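PDB 1WCV: chromosome-partitioning ATPase Soj from Thermus thermophilus, which hydrolyses ATP and, in its ATP-bound state, binds DNA cooperatively as nucleoprotein filaments, probably to help partition the bacterial chromosome. Local coordinates for residues T22-K36 / A232-A244. Residues are numbered along the deposited sequence; the frame is centred on the assembly and turned at random.
Sequences TTAINLAAYLARLGK and AHAYRRLAEEVMA
Tyr30 and Arg236, whose CA atoms lie 5.6 Å apart, stand near the crossing of the helical segments 22-33 and 232-244, parts of helices 18-33 and 230-246, whose axes approach to 8.5 Å at an angle of -70°. The first belongs to the helix that begins within the P-loop of this ParA-family ATPase, and Thr22 belongs to its ATP site; the second, near the C-terminus, packs across it, knobs into holes in both directions. Tyr30 drops between Ala232, Tyr235, Arg236 and Ala239. One face of its ring lies against Arg236, with CB of Arg236 4.2 Å from the ring centroid in a CH-pi contact. The Arg236 chain leaves anti to its own backbone N (chi1 172°) and then bends at chi2, which brings CD to the CD1 side of the ring and the guanidinium almost parallel to it. Ala239 lets the two backbones come close, its CB 3.7 Å from Tyr30 CB, and Ala232 CB meets the phenol end, 3.3 Å from Tyr30 OH. A serine in place of Tyr30 would probably open a gap between the helices and leave the aliphatic part of Arg236 without the ring it lies against. Toward the C-terminal ends, Leu31 CD2 and Leu34 CD1 both pack on CG of Met243, whose unbranched chain can follow their shape, while Leu27 CD2 packs on the backbone of Ala239, 3.8 Å from its CA, and beside Val242. Met243, bent at chi2 and chi3, brings its CE tip to tip with Lys36, 3.5 Å from NZ. At the other end Tyr235 is the answering knob, seated among Thr22, Thr23, Asn26 and Leu27. Asn26 lays its CB over one ring face, while its OD1 is engaged by the backbone N of Ile222. Buried Thr23 OG1, which also hydrogen-bonds to Gly19 O of the P-loop, lies at the ring edge, in plane, hydrogen-bonded to Tyr235 OH at 2.8 Å.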
loop_
_atom_site.group_PDB
_atom_site.type_symbol
_atom_site.label_atom_id
_atom_site.label_comp_id
_atom_site.label_asym_id
_atom_site.label_seq_id
_atom_site.Cartn_x
_atom_site.Cartn_y
_atom_site.Cartn_z
ATOM N N THR A 22 -10.583 -13.188 8.617
ATOM C CA THR A 22 -10.862 -12.747 7.255
ATOM C C THR A 22 -9.531 -12.655 6.515
ATOM O O THR A 22 -9.449 -12.956 5.323
ATOM C CB THR A 22 -11.561 -11.372 7.243
ATOM O OG1 THR A 22 -12.905 -11.516 7.714
ATOM C CG2 THR A 22 -11.593 -10.792 5.833
ATOM N N THR A 23 -8.483 -12.252 7.224
ATOM C CA THR A 23 -7.171 -12.150 6.603
ATOM C C THR A 23 -6.618 -13.532 6.277
ATOM O O THR A 23 -6.047 -13.731 5.206
ATOM C CB THR A 23 -6.171 -11.409 7.503
ATOM O OG1 THR A 23 -6.596 -10.053 7.665
ATOM C CG2 THR A 23 -4.787 -11.439 6.902
ATOM N N ALA A 24 -6.785 -14.483 7.194
ATOM C CA ALA A 24 -6.282 -15.841 6.961
ATOM C C ALA A 24 -6.960 -16.445 5.733
ATOM O O ALA A 24 -6.305 -17.025 4.870
ATOM C CB ALA A 24 -6.553 -16.726 8.179
ATOM N N ILE A 25 -8.276 -16.295 5.670
ATOM C CA ILE A 25 -9.058 -16.834 4.566
ATOM C C ILE A 25 -8.696 -16.222 3.222
ATOM O O ILE A 25 -8.419 -16.931 2.252
ATOM C CB ILE A 25 -10.577 -16.600 4.776
ATOM C CG1 ILE A 25 -11.092 -17.430 5.959
ATOM C CG2 ILE A 25 -11.339 -16.909 3.483
ATOM C CD1 ILE A 25 -10.827 -18.895 5.842
ATOM N N ASN A 26 -8.696 -14.896 3.168
ATOM C CA ASN A 26 -8.438 -14.224 1.910
ATOM C C ASN A 26 -7.002 -14.148 1.465
ATOM O O ASN A 26 -6.743 -14.056 0.265
ATOM C CB ASN A 26 -9.093 -12.846 1.924
ATOM C CG ASN A 26 -10.608 -12.943 1.953
ATOM O OD1 ASN A 26 -11.210 -13.613 1.109
ATOM N ND2 ASN A 26 -11.231 -12.288 2.923
ATOM N N LEU A 27 -6.067 -14.204 2.409
ATOM C CA LEU A 27 -4.655 -14.196 2.049
ATOM C C LEU A 27 -4.429 -15.539 1.351
ATOM O O LEU A 27 -3.741 -15.631 0.334
ATOM C CB LEU A 27 -3.776 -14.133 3.299
ATOM C CG LEU A 27 -2.517 -13.261 3.324
ATOM C CD1 LEU A 27 -1.542 -13.889 4.307
ATOM C CD2 LEU A 27 -1.874 -13.144 1.944
ATOM N N ALA A 28 -5.027 -16.585 1.911
ATOM C CA ALA A 28 -4.895 -17.918 1.351
ATOM C C ALA A 28 -5.504 -17.970 -0.043
ATOM O O ALA A 28 -4.936 -18.563 -0.953
ATOM C CB ALA A 28 -5.576 -18.935 2.257
ATOM N N ALA A 29 -6.659 -17.336 -0.205
ATOM C CA ALA A 29 -7.353 -17.333 -1.490
ATOM C C ALA A 29 -6.533 -16.675 -2.583
ATOM O O ALA A 29 -6.475 -17.170 -3.714
ATOM C CB ALA A 29 -8.698 -16.637 -1.361
ATOM N N TYR A 30 -5.894 -15.556 -2.257
ATOM C CA TYR A 30 -5.100 -14.868 -3.256
ATOM C C TYR A 30 -3.701 -15.416 -3.450
ATOM O O TYR A 30 -3.140 -15.293 -4.534
ATOM C CB TYR A 30 -5.083 -13.369 -2.969
ATOM C CG TYR A 30 -6.413 -12.745 -3.324
ATOM C CD1 TYR A 30 -6.775 -12.549 -4.657
ATOM C CD2 TYR A 30 -7.339 -12.424 -2.340
ATOM C CE1 TYR A 30 -8.030 -12.054 -4.999
ATOM C CE2 TYR A 30 -8.600 -11.928 -2.667
ATOM C CZ TYR A 30 -8.939 -11.748 -4.003
ATOM O OH TYR A 30 -10.185 -11.273 -4.327
ATOM N N LEU A 31 -3.123 -16.023 -2.418
ATOM C CA LEU A 31 -1.799 -16.605 -2.590
ATOM C C LEU A 31 -1.985 -17.808 -3.527
ATOM O O LEU A 31 -1.114 -18.132 -4.331
ATOM C CB LEU A 31 -1.220 -17.040 -1.238
ATOM C CG LEU A 31 -0.717 -15.912 -0.322
ATOM C CD1 LEU A 31 -0.321 -16.497 1.030
ATOM C CD2 LEU A 31 0.470 -15.198 -0.958
ATOM N N ALA A 32 -3.141 -18.460 -3.426
ATOM C CA ALA A 32 -3.436 -19.606 -4.288
ATOM C C ALA A 32 -3.535 -19.129 -5.734
ATOM O O ALA A 32 -3.008 -19.762 -6.648
ATOM C CB ALA A 32 -4.741 -20.249 -3.881
ATOM N N ARG A 33 -4.216 -18.008 -5.935
ATOM C CA ARG A 33 -4.383 -17.454 -7.272
ATOM C C ARG A 33 -3.071 -16.949 -7.861
ATOM O O ARG A 33 -2.988 -16.674 -9.056
ATOM C CB ARG A 33 -5.441 -16.347 -7.252
ATOM C CG ARG A 33 -6.867 -16.890 -7.083
ATOM C CD ARG A 33 -7.889 -15.779 -6.881
ATOM N NE ARG A 33 -9.269 -16.268 -6.952
ATOM C CZ ARG A 33 -9.852 -17.043 -6.040
ATOM N NH1 ARG A 33 -9.186 -17.435 -4.958
ATOM N NH2 ARG A 33 -11.111 -17.431 -6.216
ATOM N N LEU A 34 -2.044 -16.833 -7.026
ATOM C CA LEU A 34 -0.734 -16.401 -7.496
ATOM C C LEU A 34 0.037 -17.627 -7.974
ATOM O O LEU A 34 1.193 -17.526 -8.381
ATOM C CB LEU A 34 0.050 -15.705 -6.381
ATOM C CG LEU A 34 -0.342 -14.260 -6.074
ATOM C CD1 LEU A 34 0.543 -13.713 -4.958
ATOM C CD2 LEU A 34 -0.189 -13.417 -7.332
ATOM N N GLY A 35 -0.612 -18.785 -7.912
ATOM C CA GLY A 35 0.021 -20.016 -8.350
ATOM C C GLY A 35 0.799 -20.745 -7.273
ATOM O O GLY A 35 1.733 -21.492 -7.572
ATOM N N LYS A 36 0.414 -20.541 -6.018
ATOM C CA LYS A 36 1.087 -21.193 -4.897
ATOM C C LYS A 36 0.240 -22.335 -4.344
ATOM O O LYS A 36 -0.984 -22.223 -4.283
ATOM C CB LYS A 36 1.323 -20.184 -3.769
ATOM C CG LYS A 36 2.085 -18.927 -4.153
ATOM C CD LYS A 36 3.562 -19.191 -4.363
ATOM C CE LYS A 36 4.317 -17.882 -4.524
ATOM N NZ LYS A 36 5.784 -18.080 -4.657
ATOM N N ALA A 232 -11.586 -7.132 -1.897
ATOM C CA ALA A 232 -10.984 -8.106 -2.795
ATOM C C ALA A 232 -9.720 -7.504 -3.409
ATOM O O ALA A 232 -8.674 -8.156 -3.458
ATOM C CB ALA A 232 -11.983 -8.503 -3.893
ATOM N N HIS A 233 -9.803 -6.259 -3.875
ATOM C CA HIS A 233 -8.631 -5.625 -4.480
ATOM C C HIS A 233 -7.512 -5.474 -3.445
ATOM O O HIS A 233 -6.337 -5.655 -3.756
ATOM C CB HIS A 233 -8.992 -4.248 -5.054
ATOM C CG HIS A 233 -9.909 -4.299 -6.239
ATOM N ND1 HIS A 233 -9.516 -4.798 -7.466
ATOM C CD2 HIS A 233 -11.205 -3.932 -6.380
ATOM C CE1 HIS A 233 -10.532 -4.736 -8.308
ATOM N NE2 HIS A 233 -11.568 -4.215 -7.675
ATOM N N ALA A 234 -7.878 -5.147 -2.211
ATOM C CA ALA A 234 -6.876 -4.992 -1.158
ATOM C C ALA A 234 -6.204 -6.326 -0.813
ATOM O O ALA A 234 -4.981 -6.388 -0.675
ATOM C CB ALA A 234 -7.508 -4.372 0.085
ATOM N N TYR A 235 -6.981 -7.400 -0.679
ATOM C CA TYR A 235 -6.361 -8.686 -0.367
ATOM C C TYR A 235 -5.511 -9.218 -1.516
ATOM O O TYR A 235 -4.538 -9.934 -1.292
ATOM C CB TYR A 235 -7.410 -9.716 0.071
ATOM C CG TYR A 235 -7.679 -9.627 1.556
ATOM C CD1 TYR A 235 -6.662 -9.873 2.476
ATOM C CD2 TYR A 235 -8.929 -9.247 2.043
ATOM C CE1 TYR A 235 -6.885 -9.731 3.847
ATOM C CE2 TYR A 235 -9.164 -9.106 3.405
ATOM C CZ TYR A 235 -8.140 -9.344 4.300
ATOM O OH TYR A 235 -8.361 -9.166 5.643
ATOM N N ARG A 236 -5.868 -8.864 -2.748
ATOM C CA ARG A 236 -5.080 -9.292 -3.898
ATOM C C ARG A 236 -3.714 -8.614 -3.784
ATOM O O ARG A 236 -2.669 -9.241 -3.961
ATOM C CB ARG A 236 -5.776 -8.869 -5.201
ATOM C CG ARG A 236 -4.971 -9.080 -6.496
ATOM C CD ARG A 236 -4.606 -10.537 -6.719
ATOM N NE ARG A 236 -3.751 -10.750 -7.890
ATOM C CZ ARG A 236 -4.169 -10.728 -9.155
ATOM N NH1 ARG A 236 -5.443 -10.499 -9.439
ATOM N NH2 ARG A 236 -3.309 -10.950 -10.141
ATOM N N ARG A 237 -3.737 -7.325 -3.458
ATOM C CA ARG A 237 -2.512 -6.548 -3.330
ATOM C C ARG A 237 -1.698 -7.011 -2.117
ATOM O O ARG A 237 -0.470 -7.072 -2.172
ATOM C CB ARG A 237 -2.869 -5.062 -3.233
ATOM C CG ARG A 237 -1.691 -4.101 -3.296
ATOM C CD ARG A 237 -2.187 -2.667 -3.496
ATOM N NE ARG A 237 -2.901 -2.522 -4.767
ATOM C CZ ARG A 237 -4.184 -2.183 -4.887
ATOM N NH1 ARG A 237 -4.930 -1.943 -3.815
ATOM N NH2 ARG A 237 -4.727 -2.090 -6.086
ATOM N N LEU A 238 -2.382 -7.358 -1.029
ATOM C CA LEU A 238 -1.684 -7.825 0.161
ATOM C C LEU A 238 -0.893 -9.096 -0.130
ATOM O O LEU A 238 0.230 -9.248 0.340
ATOM C CB LEU A 238 -2.668 -8.107 1.295
ATOM C CG LEU A 238 -2.009 -8.631 2.577
ATOM C CD1 LEU A 238 -1.048 -7.580 3.122
ATOM C CD2 LEU A 238 -3.075 -8.956 3.605
ATOM N N ALA A 239 -1.479 -10.012 -0.893
ATOM C CA ALA A 239 -0.788 -11.253 -1.220
ATOM C C ALA A 239 0.530 -10.916 -1.914
ATOM O O ALA A 239 1.550 -11.567 -1.689
ATOM C CB ALA A 239 -1.664 -12.134 -2.116
ATOM N N GLU A 240 0.507 -9.884 -2.754
ATOM C CA GLU A 240 1.717 -9.459 -3.455
ATOM C C GLU A 240 2.717 -8.852 -2.468
ATOM O O GLU A 240 3.919 -9.102 -2.555
ATOM C CB GLU A 240 1.373 -8.423 -4.537
ATOM C CG GLU A 240 0.571 -8.972 -5.707
ATOM C CD GLU A 240 0.211 -7.901 -6.725
ATOM O OE1 GLU A 240 -0.528 -6.958 -6.374
ATOM O OE2 GLU A 240 0.672 -7.996 -7.880
ATOM N N GLU A 241 2.222 -8.059 -1.522
ATOM C CA GLU A 241 3.108 -7.434 -0.561
ATOM C C GLU A 241 3.685 -8.495 0.372
ATOM O O GLU A 241 4.855 -8.433 0.754
ATOM C CB GLU A 241 2.378 -6.342 0.232
ATOM C CG GLU A 241 3.357 -5.354 0.866
ATOM C CD GLU A 241 2.687 -4.253 1.651
ATOM O OE1 GLU A 241 1.442 -4.122 1.579
ATOM O OE2 GLU A 241 3.423 -3.510 2.337
ATOM N N VAL A 242 2.866 -9.478 0.732
ATOM C CA VAL A 242 3.349 -10.551 1.584
ATOM C C VAL A 242 4.425 -11.348 0.842
ATOM O O VAL A 242 5.470 -11.657 1.412
ATOM C CB VAL A 242 2.201 -11.493 2.013
ATOM C CG1 VAL A 242 2.777 -12.829 2.519
ATOM C CG2 VAL A 242 1.375 -10.830 3.123
ATOM N N MET A 243 4.192 -11.677 -0.427
ATOM C CA MET A 243 5.212 -12.428 -1.165
ATOM C C MET A 243 6.504 -11.625 -1.295
ATOM O O MET A 243 7.596 -12.186 -1.260
ATOM C CB MET A 243 4.724 -12.830 -2.558
ATOM C CG MET A 243 3.816 -14.047 -2.576
ATOM S SD MET A 243 4.374 -15.407 -1.489
ATOM C CE MET A 243 6.066 -15.750 -2.104
ATOM N N ALA A 244 6.380 -10.311 -1.453
ATOM C CA ALA A 244 7.557 -9.462 -1.558
ATOM C C ALA A 244 8.370 -9.552 -0.264
ATOM O O ALA A 244 9.594 -9.631 -0.294
ATOM C CB ALA A 244 7.141 -8.024 -1.818
#